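Local coordinates for uncharacterized protein YPL067C (Saccharomyces cerevisiae, PDB 5KCI) that is of unknown function but is probably a cytoplasmic histidine-triad protein with a possible link to amyloid toxicity, at residues 34-39 against 94-99; 84-89 against 108-113; 101-106 against 171-176; 131-136 against 193-198. One frame throughout, in Å; residues are numbered along the deposited sequence.

Interactions 2 and 3 belong to one antiparallel sheet and share strand 102-109, whose two sides they pair with strands 87-91 and 165-172; their centres are 22 Å apart, and Val-89 CG2 packs on Leu-105 CD1. Interaction 1 sits beyond the start of that strand and meets interaction 3 where Tyr-96 N approaches His-104 ND1 at 3.1 Å, a probable hydrogen bond. Interaction 4 touches interaction 2 through Tyr-87, whose OH is 2.8 Å from Phe-195 O. A zinc ion lies about 4 Å from the side chain of Ala-88, about 9 Å from that of Phe-195 and about 12 Å from that of Leu-105. A sulfate, probably from the crystallisation liquor, lies about 4 Å from the Tyr-96 side chain.

Interaction 1: residues 34-39 against 94-99; sequences LKRSRQ and FPYNFE
Arg-36 and Tyr-96 meet with their flat groups turned 87° apart. CE1 of the Tyr-96 ring stands over the centre of one guanidinium face, 3.8 Å from CZ of Arg-36, while NH1 of the arginine comes in at the edge of the ring. With NE anti to CB (chi3 179°), the extended arginine chain passes its CG by Tyr-96 CD1 and delivers NE to the carbonyl of Phe-94. There NE donates to Phe-94 O at 2.9 Å, the oxygen lying close to the guanidinium plane. An alanine in place of Arg-36 would probably leave Phe-94 O without this donor and the Tyr-96 ring edge without the flat group that now lies against it. Lys-35 curls round and sets its NZ over the face of the same ring, 5.0 Å from the Tyr-96 centroid, in a cation-pi contact. Ser-37 is the N-cap of helix 38-51, its OG accepting from Met-40 N, and 94-99 belongs to the connection between strands 87-91 and 102-109. Asn-97 N donates to Lys-35 O (2.9 Å), and Asn-97 CB packs on Ser-37 N at 3.5 Å. Water 1 bridges Ser-37 N and Pro-95 O. Leu-34 splits its contacts, CB touching Tyr-96 CD2 at 3.9 Å and CD2 meeting the edge of the Phe-98 ring at CE1.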
loop_
_atom_site.group_PDB
_atom_site.type_symbol
_atom_site.label_atom_id
_atom_site.label_comp_id
_atom_site.label_asym_id
_atom_site.label_seq_id
_atom_site.Cartn_x
_atom_site.Cartn_y
_atom_site.Cartn_z
ATOM N N LEU A 34 -0.076 5.746 -13.470
ATOM C CA LEU A 34 -0.261 4.368 -13.009
ATOM C C LEU A 34 -1.761 4.134 -13.013
ATOM O O LEU A 34 -2.473 4.547 -12.095
ATOM C CB LEU A 34 0.340 4.142 -11.626
ATOM C CG LEU A 34 1.827 4.445 -11.439
ATOM C CD1 LEU A 34 2.231 4.348 -9.964
ATOM C CD2 LEU A 34 2.691 3.514 -12.307
ATOM N N LYS A 35 -2.249 3.532 -14.086
ATOM C CA LYS A 35 -3.673 3.409 -14.336
ATOM C C LYS A 35 -4.064 1.938 -14.350
ATOM O O LYS A 35 -3.218 1.046 -14.501
ATOM C CB LYS A 35 -4.063 4.074 -15.664
ATOM C CG LYS A 35 -5.185 5.101 -15.531
ATOM C CD LYS A 35 -6.551 4.446 -15.293
ATOM C CE LYS A 35 -7.140 4.723 -13.894
ATOM N NZ LYS A 35 -6.261 4.429 -12.716
ATOM N N ARG A 36 -5.355 1.702 -14.150
ATOM C CA ARG A 36 -5.910 0.370 -14.286
ATOM C C ARG A 36 -6.095 0.035 -15.757
ATOM O O ARG A 36 -6.187 0.911 -16.615
ATOM C CB ARG A 36 -7.254 0.261 -13.573
ATOM C CG ARG A 36 -7.189 0.463 -12.086
ATOM C CD ARG A 36 -8.513 0.148 -11.417
ATOM N NE ARG A 36 -8.433 0.331 -9.975
ATOM C CZ ARG A 36 -8.655 1.496 -9.377
ATOM N NH1 ARG A 36 -8.560 1.603 -8.059
ATOM N NH2 ARG A 36 -8.953 2.565 -10.107
ATOM N N SER A 37 -6.134 -1.257 -16.045
ATOM C CA SER A 37 -6.516 -1.690 -17.377
ATOM C C SER A 37 -7.947 -1.247 -17.669
ATOM O O SER A 37 -8.745 -1.003 -16.760
ATOM C CB SER A 37 -6.397 -3.208 -17.503
ATOM O OG SER A 37 -7.240 -3.868 -16.577
ATOM N N ARG A 38 -8.264 -1.138 -18.964
ATOM C CA ARG A 38 -9.632 -0.835 -19.385
ATOM C C ARG A 38 -10.629 -1.736 -18.660
ATOM O O ARG A 38 -11.639 -1.272 -18.111
ATOM C CB ARG A 38 -9.755 -1.006 -20.907
ATOM C CG ARG A 38 -10.249 0.225 -21.682
ATOM C CD ARG A 38 -9.123 1.203 -22.039
ATOM N NE ARG A 38 -9.595 2.292 -22.898
ATOM C CZ ARG A 38 -8.848 3.319 -23.303
ATOM N NH1 ARG A 38 -7.577 3.416 -22.932
ATOM N NH2 ARG A 38 -9.373 4.255 -24.082
ATOM N N GLN A 39 -10.334 -3.035 -18.622
ATOM C CA GLN A 39 -11.230 -3.999 -17.995
ATOM C C GLN A 39 -11.294 -3.799 -16.482
ATOM O O GLN A 39 -12.383 -3.687 -15.898
ATOM C CB GLN A 39 -10.760 -5.406 -18.349
ATOM C CG GLN A 39 -11.609 -6.515 -17.801
ATOM C CD GLN A 39 -11.259 -7.839 -18.434
ATOM O OE1 GLN A 39 -11.211 -7.955 -19.660
ATOM N NE2 GLN A 39 -10.992 -8.844 -17.607
ATOM N N PHE A 94 -8.603 -4.225 -6.816
ATOM C CA PHE A 94 -8.722 -3.677 -8.161
ATOM C C PHE A 94 -7.362 -3.145 -8.563
ATOM O O PHE A 94 -7.162 -1.942 -8.740
ATOM C CB PHE A 94 -9.820 -2.612 -8.207
ATOM C CG PHE A 94 -11.169 -3.152 -7.801
ATOM C CD1 PHE A 94 -11.946 -3.873 -8.698
ATOM C CD2 PHE A 94 -11.633 -2.982 -6.512
ATOM C CE1 PHE A 94 -13.173 -4.385 -8.322
ATOM C CE2 PHE A 94 -12.862 -3.498 -6.126
ATOM C CZ PHE A 94 -13.631 -4.192 -7.030
ATOM N N PRO A 95 -6.393 -4.042 -8.741
ATOM C CA PRO A 95 -5.013 -3.595 -8.936
ATOM C C PRO A 95 -4.854 -2.778 -10.206
ATOM O O PRO A 95 -5.606 -2.933 -11.174
ATOM C CB PRO A 95 -4.213 -4.895 -9.036
ATOM C CG PRO A 95 -5.159 -6.028 -8.858
ATOM C CD PRO A 95 -6.555 -5.502 -8.809
ATOM N N TYR A 96 -3.775 -1.994 -10.230
ATOM C CA TYR A 96 -3.415 -1.257 -11.426
ATOM C C TYR A 96 -2.758 -2.189 -12.447
ATOM O O TYR A 96 -2.459 -3.350 -12.166
ATOM C CB TYR A 96 -2.474 -0.117 -11.101
ATOM C CG TYR A 96 -3.056 0.962 -10.170
ATOM C CD1 TYR A 96 -4.379 0.923 -9.767
ATOM C CD2 TYR A 96 -2.251 1.987 -9.710
ATOM C CE1 TYR A 96 -4.894 1.946 -8.896
ATOM C CE2 TYR A 96 -2.740 2.973 -8.853
ATOM C CZ TYR A 96 -4.051 2.949 -8.469
ATOM O OH TYR A 96 -4.501 3.947 -7.630
ATOM N N ASN A 97 -2.484 -1.642 -13.626
ATOM C CA ASN A 97 -2.114 -2.460 -14.787
ATOM C C ASN A 97 -0.604 -2.548 -14.858
ATOM O O ASN A 97 0.069 -1.695 -15.440
ATOM C CB ASN A 97 -2.686 -1.870 -16.063
ATOM C CG ASN A 97 -2.500 -2.787 -17.250
ATOM O OD1 ASN A 97 -2.325 -3.994 -17.095
ATOM N ND2 ASN A 97 -2.559 -2.217 -18.443
ATOM N N PHE A 98 -0.070 -3.612 -14.267
ATOM C CA PHE A 98 1.355 -3.866 -14.171
ATOM C C PHE A 98 1.686 -5.171 -14.896
ATOM O O PHE A 98 0.809 -5.982 -15.186
ATOM C CB PHE A 98 1.771 -3.967 -12.708
ATOM C CG PHE A 98 1.498 -2.733 -11.917
ATOM C CD1 PHE A 98 1.868 -1.501 -12.405
ATOM C CD2 PHE A 98 0.903 -2.816 -10.675
ATOM C CE1 PHE A 98 1.634 -0.353 -11.674
ATOM C CE2 PHE A 98 0.663 -1.669 -9.937
ATOM C CZ PHE A 98 1.042 -0.444 -10.433
ATOM N N GLU A 99 2.971 -5.395 -15.153
ATOM C CA GLU A 99 3.342 -6.608 -15.870
ATOM C C GLU A 99 3.127 -7.829 -14.971
ATOM O O GLU A 99 3.104 -7.716 -13.743
ATOM C CB GLU A 99 4.783 -6.521 -16.355
ATOM C CG GLU A 99 5.871 -6.498 -15.268
ATOM C CD GLU A 99 7.262 -6.683 -15.824
ATOM O OE1 GLU A 99 7.467 -7.643 -16.604
ATOM O OE2 GLU A 99 8.166 -5.895 -15.470
HETATM O O HOH W 1 -5.494 -3.223 -13.979
#

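Interaction 2: residues 84-89 against 108-113; sequences STLYAV and WSKVAL
The indole of Trp-108 receives Ala-88 O at its edge, near the ring plane, 3.8 Å from CD1; the ring of His-166 also meets it, planes about 30° apart. Tyr-87 has Ser-84 O over the centre of one ring face and meets Phe-133 edge-to-face. Its CG lies between backbone N and carbonyl carbon (chi1 56°), starting the side chain away from strand 102-109; Tyr-87 CB is 3.2 Å from Trp-108 O. Ala-88 N donates to Trp-108 O (2.9 Å) and Trp-108 N to Ala-88 O (2.8 Å). Leu-86 O is gripped twice, by Lys-110 N at 2.8 Å and by water 2, which also donates to Ser-109 OG. The lysine chain crosses Leu-86 at about a right angle, Lys-110 CD on Leu-86 CD2, and NZ donates to Thr-85 O (3.1 Å) from above the carbonyl plane. The pairing is that of an antiparallel beta hairpin, strands 87-91 and 102-109, with the Tyr-87 and Ser-109 side chains on one face and those of Ala-88 and Trp-108 on the other.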
loop_
_atom_site.group_PDB
_atom_site.type_symbol
_atom_site.label_atom_id
_atom_site.label_comp_id
_atom_site.label_asym_id
_atom_site.label_seq_id
_atom_site.Cartn_x
_atom_site.Cartn_y
_atom_site.Cartn_z
ATOM N N SER A 84 1.768 -3.523 15.703
ATOM C CA SER A 84 1.000 -4.145 14.628
ATOM C C SER A 84 -0.468 -3.730 14.645
ATOM O O SER A 84 -1.163 -3.887 13.631
ATOM C CB SER A 84 1.127 -5.669 14.704
ATOM O OG SER A 84 0.560 -6.203 15.886
ATOM N N THR A 85 -0.959 -3.198 15.764
ATOM C CA THR A 85 -2.333 -2.733 15.808
ATOM C C THR A 85 -2.548 -1.437 15.048
ATOM O O THR A 85 -3.698 -1.007 14.909
ATOM C CB THR A 85 -2.780 -2.494 17.263
ATOM O OG1 THR A 85 -2.091 -1.350 17.778
ATOM C CG2 THR A 85 -2.468 -3.692 18.137
ATOM N N LEU A 86 -1.479 -0.775 14.617
ATOM C CA LEU A 86 -1.557 0.541 14.010
ATOM C C LEU A 86 -1.534 0.493 12.488
ATOM O O LEU A 86 -1.558 1.554 11.851
ATOM C CB LEU A 86 -0.397 1.413 14.506
ATOM C CG LEU A 86 -0.403 1.751 16.010
ATOM C CD1 LEU A 86 0.792 2.612 16.382
ATOM C CD2 LEU A 86 -1.685 2.459 16.404
ATOM N N TYR A 87 -1.457 -0.696 11.887
ATOM C CA TYR A 87 -1.423 -0.787 10.438
ATOM C C TYR A 87 -2.023 -2.109 9.986
ATOM O O TYR A 87 -2.242 -3.028 10.776
ATOM C CB TYR A 87 0.021 -0.621 9.914
ATOM C CG TYR A 87 1.001 -1.602 10.493
ATOM C CD1 TYR A 87 1.175 -2.877 9.950
ATOM C CD2 TYR A 87 1.761 -1.257 11.594
ATOM C CE1 TYR A 87 2.098 -3.770 10.505
ATOM C CE2 TYR A 87 2.671 -2.147 12.157
ATOM C CZ TYR A 87 2.830 -3.397 11.622
ATOM O OH TYR A 87 3.745 -4.271 12.195
ATOM N N ALA A 88 -2.274 -2.200 8.684
ATOM C CA ALA A 88 -2.809 -3.422 8.101
ATOM C C ALA A 88 -2.434 -3.461 6.628
ATOM O O ALA A 88 -2.478 -2.438 5.944
ATOM C CB ALA A 88 -4.326 -3.496 8.273
ATOM N N VAL A 89 -2.071 -4.640 6.143
ATOM C CA VAL A 89 -1.732 -4.838 4.737
ATOM C C VAL A 89 -2.802 -5.725 4.110
ATOM O O VAL A 89 -3.200 -6.747 4.686
ATOM C CB VAL A 89 -0.311 -5.413 4.571
ATOM C CG1 VAL A 89 -0.173 -6.726 5.260
ATOM C CG2 VAL A 89 0.031 -5.552 3.097
ATOM N N TRP A 108 -2.419 0.181 4.978
ATOM C CA TRP A 108 -3.203 1.150 5.739
ATOM C C TRP A 108 -2.496 1.459 7.053
ATOM O O TRP A 108 -1.953 0.561 7.712
ATOM C CB TRP A 108 -4.599 0.592 6.015
ATOM C CG TRP A 108 -5.371 0.310 4.796
ATOM C CD1 TRP A 108 -5.420 -0.874 4.106
ATOM C CD2 TRP A 108 -6.186 1.232 4.086
ATOM N NE1 TRP A 108 -6.254 -0.739 3.009
ATOM C CE2 TRP A 108 -6.739 0.545 2.985
ATOM C CE3 TRP A 108 -6.531 2.579 4.289
ATOM C CZ2 TRP A 108 -7.597 1.172 2.078
ATOM C CZ3 TRP A 108 -7.377 3.188 3.392
ATOM C CH2 TRP A 108 -7.894 2.500 2.301
ATOM N N SER A 109 -2.524 2.734 7.452
ATOM C CA SER A 109 -1.895 3.142 8.700
ATOM C C SER A 109 -2.817 4.068 9.497
ATOM O O SER A 109 -3.338 5.032 8.947
ATOM C CB SER A 109 -0.570 3.868 8.450
ATOM O OG SER A 109 0.037 4.254 9.672
ATOM N N LYS A 110 -3.004 3.748 10.777
ATOM C CA LYS A 110 -3.751 4.599 11.703
ATOM C C LYS A 110 -3.073 5.942 11.896
ATOM O O LYS A 110 -3.738 6.940 12.193
ATOM C CB LYS A 110 -3.869 3.907 13.061
ATOM C CG LYS A 110 -5.059 3.007 13.277
ATOM C CD LYS A 110 -5.288 2.795 14.782
ATOM C CE LYS A 110 -5.957 1.454 15.093
ATOM N NZ LYS A 110 -5.589 0.913 16.439
ATOM N N VAL A 111 -1.748 5.973 11.779
ATOM C CA VAL A 111 -0.955 7.190 11.899
ATOM C C VAL A 111 -0.634 7.664 10.493
ATOM O O VAL A 111 -0.029 6.933 9.692
ATOM C CB VAL A 111 0.332 6.941 12.702
ATOM C CG1 VAL A 111 1.103 8.235 12.892
ATOM C CG2 VAL A 111 0.011 6.316 14.044
ATOM N N ALA A 112 -1.052 8.877 10.178
ATOM C CA ALA A 112 -0.711 9.430 8.882
ATOM C C ALA A 112 0.796 9.673 8.809
ATOM O O ALA A 112 1.452 9.967 9.814
ATOM C CB ALA A 112 -1.496 10.730 8.645
ATOM N N LEU A 113 1.329 9.523 7.600
ATOM C CA LEU A 113 2.691 9.882 7.242
ATOM C C LEU A 113 2.630 10.948 6.152
ATOM O O LEU A 113 2.139 10.662 5.043
ATOM C CB LEU A 113 3.478 8.661 6.759
ATOM C CG LEU A 113 3.627 7.567 7.818
ATOM C CD1 LEU A 113 2.594 6.484 7.586
ATOM C CD2 LEU A 113 5.044 6.999 7.827
HETATM O O HOH W 2 0.969 2.866 11.732
#

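Interaction 3: residues 101-106 against 171-176; sequences GVVHLV and LFFPRE
Val-102 and Phe-172 form a non-hydrogen-bonded pair where strands 102-109 and 165-172 run antiparallel, neighbours in the four-stranded sheet. Val-102 CG2 packs closely on CD1 of the Phe-172 ring at 3.4 Å, and Gly-101 C lies at the edge of that ring, while Pro-174 CG stands over one of its faces. The Phe-172 CG is anti to the backbone N (chi1 -173°), which starts the side chain off on the Val-102 side; the ring also stacks on Trp-19. An alanine in place of Phe-172 would probably open a gap beside Val-102 CG2 and leave Trp-19 without its stacking partner. One residue further along the strands, Val-103 and Leu-171 make the hydrogen-bonded pair: Val-103 N to Leu-171 O at 2.8 Å, and Leu-171 N to Val-103 O at 3.0 Å. On this second face, under helix 180-193, Val-103 CG2 touches Phe-173 CD1 at 3.7 Å and Leu-105 CD1 meets Leu-171 CD1. Just past the paired strands, Phe-173 N donates to Gly-101 O (2.8 Å) from above the carbonyl plane. Gly-101 takes a positive phi of 101°, and its CA comes 3.3 Å from Phe-173 O, a spot with no room for a CB. Over the Gly-101 N lies one face of the Arg-175 guanidinium; water 3 accepts from that N and, weakly, from Arg-175 NH2.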
loop_
_atom_site.group_PDB
_atom_site.type_symbol
_atom_site.label_atom_id
_atom_site.label_comp_id
_atom_site.label_asym_id
_atom_site.label_seq_id
_atom_site.Cartn_x
_atom_site.Cartn_y
_atom_site.Cartn_z
ATOM N N GLY A 101 3.576 -10.691 -12.500
ATOM C CA GLY A 101 4.530 -10.866 -11.435
ATOM C C GLY A 101 4.543 -9.720 -10.452
ATOM O O GLY A 101 5.009 -9.892 -9.318
ATOM N N VAL A 102 4.014 -8.567 -10.858
ATOM C CA VAL A 102 3.874 -7.431 -9.946
ATOM C C VAL A 102 2.593 -7.578 -9.140
ATOM O O VAL A 102 1.489 -7.639 -9.693
ATOM C CB VAL A 102 3.893 -6.107 -10.714
ATOM C CG1 VAL A 102 3.688 -4.936 -9.726
ATOM C CG2 VAL A 102 5.218 -5.946 -11.449
ATOM N N VAL A 103 2.740 -7.570 -7.818
ATOM C CA VAL A 103 1.656 -7.768 -6.878
ATOM C C VAL A 103 1.364 -6.407 -6.276
ATOM O O VAL A 103 2.293 -5.715 -5.855
ATOM C CB VAL A 103 2.057 -8.777 -5.798
ATOM C CG1 VAL A 103 1.020 -8.901 -4.749
ATOM C CG2 VAL A 103 2.303 -10.157 -6.449
ATOM N N HIS A 104 0.094 -6.029 -6.250
ATOM C CA HIS A 104 -0.310 -4.688 -5.811
ATOM C C HIS A 104 -0.969 -4.818 -4.446
ATOM O O HIS A 104 -2.100 -5.315 -4.341
ATOM C CB HIS A 104 -1.272 -4.107 -6.840
ATOM C CG HIS A 104 -1.637 -2.690 -6.601
ATOM N ND1 HIS A 104 -2.249 -1.925 -7.566
ATOM C CD2 HIS A 104 -1.482 -1.889 -5.520
ATOM C CE1 HIS A 104 -2.480 -0.715 -7.087
ATOM N NE2 HIS A 104 -2.031 -0.667 -5.843
ATOM N N LEU A 105 -0.272 -4.390 -3.407
ATOM C CA LEU A 105 -0.798 -4.417 -2.047
ATOM C C LEU A 105 -1.121 -3.003 -1.604
ATOM O O LEU A 105 -0.666 -2.038 -2.206
ATOM C CB LEU A 105 0.198 -5.029 -1.056
ATOM C CG LEU A 105 0.784 -6.390 -1.420
ATOM C CD1 LEU A 105 1.758 -6.844 -0.337
ATOM C CD2 LEU A 105 -0.331 -7.417 -1.598
ATOM N N VAL A 106 -1.913 -2.909 -0.537
ATOM C CA VAL A 106 -2.263 -1.640 0.096
ATOM C C VAL A 106 -1.912 -1.763 1.561
ATOM O O VAL A 106 -2.307 -2.729 2.218
ATOM C CB VAL A 106 -3.747 -1.282 -0.073
ATOM C CG1 VAL A 106 -4.039 0.103 0.604
ATOM C CG2 VAL A 106 -4.120 -1.256 -1.543
ATOM N N LEU A 171 5.203 -5.391 -5.130
ATOM C CA LEU A 171 6.220 -6.416 -4.970
ATOM C C LEU A 171 6.389 -7.088 -6.314
ATOM O O LEU A 171 5.392 -7.507 -6.902
ATOM C CB LEU A 171 5.799 -7.471 -3.950
ATOM C CG LEU A 171 5.410 -6.988 -2.559
ATOM C CD1 LEU A 171 5.105 -8.172 -1.678
ATOM C CD2 LEU A 171 6.505 -6.124 -1.987
ATOM N N PHE A 172 7.627 -7.189 -6.805
ATOM C CA PHE A 172 7.850 -7.794 -8.116
ATOM C C PHE A 172 8.426 -9.196 -7.941
ATOM O O PHE A 172 9.504 -9.368 -7.353
ATOM C CB PHE A 172 8.770 -6.928 -8.978
ATOM C CG PHE A 172 8.922 -7.410 -10.431
ATOM C CD1 PHE A 172 7.887 -8.051 -11.103
ATOM C CD2 PHE A 172 10.092 -7.146 -11.127
ATOM C CE1 PHE A 172 8.040 -8.456 -12.419
ATOM C CE2 PHE A 172 10.235 -7.537 -12.455
ATOM C CZ PHE A 172 9.200 -8.194 -13.090
ATOM N N PHE A 173 7.716 -10.179 -8.503
ATOM C CA PHE A 173 8.133 -11.576 -8.544
ATOM C C PHE A 173 8.319 -11.922 -10.022
ATOM O O PHE A 173 7.368 -12.341 -10.679
ATOM C CB PHE A 173 7.088 -12.489 -7.904
ATOM C CG PHE A 173 6.805 -12.205 -6.454
ATOM C CD1 PHE A 173 5.811 -11.324 -6.093
ATOM C CD2 PHE A 173 7.486 -12.858 -5.461
ATOM C CE1 PHE A 173 5.523 -11.109 -4.784
ATOM C CE2 PHE A 173 7.206 -12.645 -4.153
ATOM C CZ PHE A 173 6.218 -11.738 -3.803
ATOM N N PRO A 174 9.511 -11.738 -10.591
ATOM C CA PRO A 174 9.692 -12.041 -12.022
ATOM C C PRO A 174 9.310 -13.482 -12.356
ATOM O O PRO A 174 9.506 -14.399 -11.564
ATOM C CB PRO A 174 11.185 -11.789 -12.259
ATOM C CG PRO A 174 11.599 -10.856 -11.121
ATOM C CD PRO A 174 10.762 -11.325 -9.952
ATOM N N ARG A 175 8.718 -13.650 -13.530
ATOM C CA ARG A 175 8.229 -14.969 -13.939
ATOM C C ARG A 175 9.376 -15.972 -14.078
ATOM O O ARG A 175 9.171 -17.186 -13.931
ATOM C CB ARG A 175 7.440 -14.824 -15.237
ATOM C CG ARG A 175 6.023 -14.282 -15.046
ATOM C CD ARG A 175 5.091 -15.325 -14.443
ATOM N NE ARG A 175 3.703 -14.864 -14.405
ATOM C CZ ARG A 175 3.045 -14.489 -13.307
ATOM N NH1 ARG A 175 3.619 -14.523 -12.106
ATOM N NH2 ARG A 175 1.787 -14.084 -13.411
ATOM N N GLU A 176 10.580 -15.505 -14.384
ATOM C CA GLU A 176 11.699 -16.433 -14.497
ATOM C C GLU A 176 12.273 -16.806 -13.136
ATOM O O GLU A 176 13.170 -17.651 -13.074
ATOM C CB GLU A 176 12.788 -15.868 -15.431
ATOM C CG GLU A 176 13.636 -14.728 -14.880
ATOM C CD GLU A 176 12.956 -13.349 -14.931
ATOM O OE1 GLU A 176 11.747 -13.266 -15.273
ATOM O OE2 GLU A 176 13.664 -12.348 -14.641
HETATM O O HOH W 3 0.718 -11.373 -11.555
#

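Interaction 4: residues 131-136 against 193-198; sequences NAFLQA and HGFEPL
Phe-133 and Phe-195 are the aromatic part of the contact, their side chains crossing with ring planes at 83° and centroids 5.8 Å apart. Phe-133 comes in with the tip of its ring, CZ resting 3.6 Å from CB of Phe-195 and CE2 3.8 Å from Phe-195 CD2. Its CG is anti to the backbone N (chi1 179°), and from there the ring extends to the chain at 195-198. The other ring edge takes aliphatic neighbours, with Leu-198 CB and Pro-197 CA both near the ring plane. Among the purely aliphatic contacts Leu-198 does most of the work: its CD2 touches Ala-132 CB at 3.7 Å and sits as near Phe-133 N, while its CD1 reaches Ala-136 CB. Leu-134 CD2 adds a contact on the same side of the Phe-195 ring as Phe-133, against Phe-195 CE2 at 4.2 Å. Of the polar atoms, Glu-196 O comes 3.3 Å from Phe-133 CE1, and Gln-137 ties the two segments together, its OE1 accepting from Glu-196 N and its NE2 donating to Phe-133 O. Gly-194, with positive phi, is where the chain leaves helix 180-193. The tail that follows lies against the last turn of helix 120-135, with Phe-81 stacked on Phe-133 and Phe-195 touching Val-89 of strand 87-91.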
loop_
_atom_site.group_PDB
_atom_site.type_symbol
_atom_site.label_atom_id
_atom_site.label_comp_id
_atom_site.label_asym_id
_atom_site.label_seq_id
_atom_site.Cartn_x
_atom_site.Cartn_y
_atom_site.Cartn_z
ATOM N N ASN A 131 10.177 4.032 4.298
ATOM C CA ASN A 131 11.275 3.219 3.781
ATOM C C ASN A 131 11.843 2.297 4.853
ATOM O O ASN A 131 12.066 1.099 4.602
ATOM C CB ASN A 131 12.349 4.131 3.181
ATOM C CG ASN A 131 11.970 4.631 1.802
ATOM O OD1 ASN A 131 11.285 3.943 1.041
ATOM N ND2 ASN A 131 12.456 5.806 1.454
ATOM N N ALA A 132 12.088 2.826 6.052
ATOM C CA ALA A 132 12.621 2.008 7.135
ATOM C C ALA A 132 11.679 0.867 7.477
ATOM O O ALA A 132 12.123 -0.275 7.728
ATOM C CB ALA A 132 12.869 2.873 8.364
ATOM N N PHE A 133 10.381 1.147 7.464
ATOM C CA PHE A 133 9.391 0.132 7.781
ATOM C C PHE A 133 9.464 -1.014 6.792
ATOM O O PHE A 133 9.506 -2.185 7.185
ATOM C CB PHE A 133 7.992 0.718 7.754
ATOM C CG PHE A 133 6.909 -0.282 8.043
ATOM C CD1 PHE A 133 6.876 -0.966 9.244
ATOM C CD2 PHE A 133 5.924 -0.544 7.101
ATOM C CE1 PHE A 133 5.858 -1.897 9.513
ATOM C CE2 PHE A 133 4.908 -1.446 7.366
ATOM C CZ PHE A 133 4.870 -2.115 8.581
ATOM N N LEU A 134 9.414 -0.693 5.493
ATOM C CA LEU A 134 9.466 -1.770 4.502
ATOM C C LEU A 134 10.823 -2.471 4.509
ATOM O O LEU A 134 10.889 -3.694 4.348
ATOM C CB LEU A 134 9.141 -1.220 3.125
ATOM C CG LEU A 134 7.755 -0.606 2.986
ATOM C CD1 LEU A 134 7.621 0.023 1.639
ATOM C CD2 LEU A 134 6.669 -1.688 3.212
ATOM N N GLN A 135 11.918 -1.727 4.685
ATOM C CA GLN A 135 13.256 -2.333 4.684
ATOM C C GLN A 135 13.440 -3.328 5.813
ATOM O O GLN A 135 14.263 -4.251 5.710
ATOM C CB GLN A 135 14.346 -1.260 4.808
ATOM C CG GLN A 135 14.842 -0.726 3.497
ATOM C CD GLN A 135 15.625 -1.769 2.712
ATOM O OE1 GLN A 135 16.203 -2.704 3.279
ATOM N NE2 GLN A 135 15.637 -1.617 1.409
ATOM N N ALA A 136 12.711 -3.157 6.905
ATOM C CA ALA A 136 12.905 -3.984 8.085
ATOM C C ALA A 136 12.164 -5.321 8.007
ATOM O O ALA A 136 12.238 -6.096 8.963
ATOM C CB ALA A 136 12.445 -3.207 9.339
ATOM N N HIS A 193 0.578 -13.420 7.966
ATOM C CA HIS A 193 1.436 -12.987 9.064
ATOM C C HIS A 193 1.361 -11.482 9.309
ATOM O O HIS A 193 1.477 -11.044 10.457
ATOM C CB HIS A 193 2.887 -13.374 8.780
ATOM C CG HIS A 193 3.127 -14.847 8.752
ATOM N ND1 HIS A 193 2.786 -15.676 9.800
ATOM C CD2 HIS A 193 3.684 -15.642 7.809
ATOM C CE1 HIS A 193 3.119 -16.918 9.500
ATOM N NE2 HIS A 193 3.665 -16.924 8.298
ATOM N N GLY A 194 1.190 -10.688 8.257
ATOM C CA GLY A 194 1.308 -9.249 8.351
ATOM C C GLY A 194 2.757 -8.797 8.381
ATOM O O GLY A 194 3.698 -9.585 8.460
ATOM N N PHE A 195 2.936 -7.485 8.344
ATOM C CA PHE A 195 4.264 -6.939 8.526
ATOM C C PHE A 195 4.593 -6.816 10.013
ATOM O O PHE A 195 3.712 -6.690 10.859
ATOM C CB PHE A 195 4.368 -5.581 7.856
ATOM C CG PHE A 195 4.372 -5.636 6.349
ATOM C CD1 PHE A 195 4.969 -6.697 5.667
ATOM C CD2 PHE A 195 3.801 -4.619 5.612
ATOM C CE1 PHE A 195 4.990 -6.718 4.275
ATOM C CE2 PHE A 195 3.812 -4.644 4.232
ATOM C CZ PHE A 195 4.404 -5.689 3.561
ATOM N N GLU A 196 5.899 -6.833 10.319
ATOM C CA GLU A 196 6.393 -6.702 11.681
ATOM C C GLU A 196 6.599 -5.231 12.044
ATOM O O GLU A 196 7.015 -4.433 11.196
ATOM C CB GLU A 196 7.716 -7.438 11.842
ATOM C CG GLU A 196 7.635 -8.929 11.586
ATOM C CD GLU A 196 8.944 -9.636 11.882
ATOM O OE1 GLU A 196 9.967 -8.945 12.075
ATOM O OE2 GLU A 196 8.950 -10.882 11.927
ATOM N N PRO A 197 6.332 -4.864 13.292
ATOM C CA PRO A 197 6.412 -3.448 13.676
ATOM C C PRO A 197 7.852 -2.980 13.777
ATOM O O PRO A 197 8.797 -3.770 13.850
ATOM C CB PRO A 197 5.721 -3.404 15.047
ATOM C CG PRO A 197 5.878 -4.775 15.589
ATOM C CD PRO A 197 5.800 -5.697 14.380
ATOM N N LEU A 198 8.009 -1.660 13.777
ATOM C CA LEU A 198 9.313 -1.012 13.822
ATOM C C LEU A 198 9.289 0.048 14.916
ATOM O O LEU A 198 8.424 0.932 14.915
ATOM C CB LEU A 198 9.657 -0.385 12.471
ATOM C CG LEU A 198 11.019 0.315 12.398
ATOM C CD1 LEU A 198 12.172 -0.625 12.559
ATOM C CD2 LEU A 198 11.120 1.042 11.080
#